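Local coordinates for (R)-2-hydroxyglutaryl-CoA dehydratase activating ATPase (Acidaminococcus fermentans, PDB 1HUX), which hydrolyses ATP slowly and uses it to drive electron transfer from a [4Fe-4S] cluster shared by its two subunits, activating (R)-2-hydroxyglutaryl-CoA dehydratase, at residues A87-S91 with V113-M118. Sequence-based numbering, arbitrary orientation.
Sequences AMGAS and VENGTM
The carbonyl oxygen A87 O, which has V113 CG1 off to one side at 4.1 Å, is gripped twice from its own helix: S91 N and S91 OG reach it from opposite faces of the carbonyl plane. The hydroxyl bond, S91 OG to A87 O at 3.0 Å, turns the serine back onto its helix. A chi1 of -70° sets S91 OG beside its backbone N, and from there it rests against G116 CA, with V113 CG1 3.7 Å away. The pair illustrates how small residues let a helix settle against a hairpin turn: A87 and G116 bring just over half of the buried surface, and the M88 and G116 CA atoms come within 4.5 Å. The methyl of A87 meets V113 CG2 at 3.6 Å and also touches the T117-M118 peptide, while the bent chain of M88 brings CE over G116. N115 and G116, both with positive phi, are the central residues of a beta turn, the two-residue hairpin loop closed by paired backbone bonds between E114 and T117. This turn joins strands 107-114 and 117-124 of the second five-stranded sheet of the actin fold and abuts helix 82-93; M88 also touches helix 245-257, and V113 reaches V100 on strand 99-104.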
# COMPACT_ATOMS: atom_id res chain seq x y z
N ALA A 87 -16.90 21.35 3.43
CA ALA A 87 -16.59 22.68 3.96
C ALA A 87 -17.88 23.37 4.37
O ALA A 87 -17.99 23.94 5.46
CB ALA A 87 -15.85 23.49 2.89
N MET A 88 -18.88 23.29 3.49
CA MET A 88 -20.18 23.89 3.75
C MET A 88 -20.82 23.25 4.98
O MET A 88 -21.27 23.95 5.89
CB MET A 88 -21.08 23.72 2.53
CG MET A 88 -21.67 25.02 1.99
SD MET A 88 -22.55 25.90 3.26
CE MET A 88 -21.32 27.09 3.78
N GLY A 89 -20.85 21.91 5.00
CA GLY A 89 -21.44 21.17 6.10
C GLY A 89 -20.75 21.39 7.44
O GLY A 89 -21.39 21.58 8.49
N ALA A 90 -19.42 21.37 7.40
CA ALA A 90 -18.64 21.57 8.60
C ALA A 90 -19.07 22.89 9.22
O ALA A 90 -19.36 22.97 10.43
CB ALA A 90 -17.16 21.60 8.25
N SER A 91 -19.15 23.91 8.36
CA SER A 91 -19.52 25.27 8.77
C SER A 91 -20.87 25.34 9.42
O SER A 91 -21.08 26.14 10.32
CB SER A 91 -19.46 26.22 7.59
OG SER A 91 -18.12 26.42 7.20
N VAL A 113 -10.89 25.62 5.59
CA VAL A 113 -12.17 26.29 5.35
C VAL A 113 -12.23 27.75 5.79
O VAL A 113 -11.78 28.10 6.89
CB VAL A 113 -13.33 25.55 6.07
CG1 VAL A 113 -14.63 26.30 5.86
CG2 VAL A 113 -13.45 24.12 5.56
N GLU A 114 -12.81 28.57 4.93
CA GLU A 114 -12.99 30.00 5.18
C GLU A 114 -14.37 30.38 4.64
O GLU A 114 -14.63 30.23 3.43
CB GLU A 114 -11.90 30.82 4.48
CG GLU A 114 -10.50 30.63 5.04
CD GLU A 114 -10.27 31.36 6.37
OE1 GLU A 114 -11.24 31.56 7.14
OE2 GLU A 114 -9.11 31.73 6.64
N ASN A 115 -15.24 30.87 5.52
CA ASN A 115 -16.61 31.26 5.14
C ASN A 115 -17.24 30.10 4.39
O ASN A 115 -17.53 30.21 3.20
CB ASN A 115 -16.60 32.49 4.21
CG ASN A 115 -16.15 33.76 4.91
OD1 ASN A 115 -16.73 34.18 5.91
ND2 ASN A 115 -15.11 34.40 4.37
N GLY A 116 -17.41 28.98 5.10
CA GLY A 116 -18.01 27.79 4.51
C GLY A 116 -17.48 27.35 3.16
O GLY A 116 -18.13 26.61 2.42
N THR A 117 -16.28 27.80 2.81
CA THR A 117 -15.69 27.45 1.53
C THR A 117 -14.34 26.75 1.66
O THR A 117 -13.61 26.90 2.67
CB THR A 117 -15.53 28.70 0.67
OG1 THR A 117 -16.80 29.34 0.54
CG2 THR A 117 -14.98 28.34 -0.72
N MET A 118 -13.99 25.99 0.63
CA MET A 118 -12.74 25.27 0.62
C MET A 118 -11.64 26.15 0.05
O MET A 118 -11.58 26.39 -1.16
CB MET A 118 -12.89 23.99 -0.19
CG MET A 118 -11.63 23.16 -0.26
SD MET A 118 -10.86 23.28 -1.88
CE MET A 118 -9.57 24.42 -1.62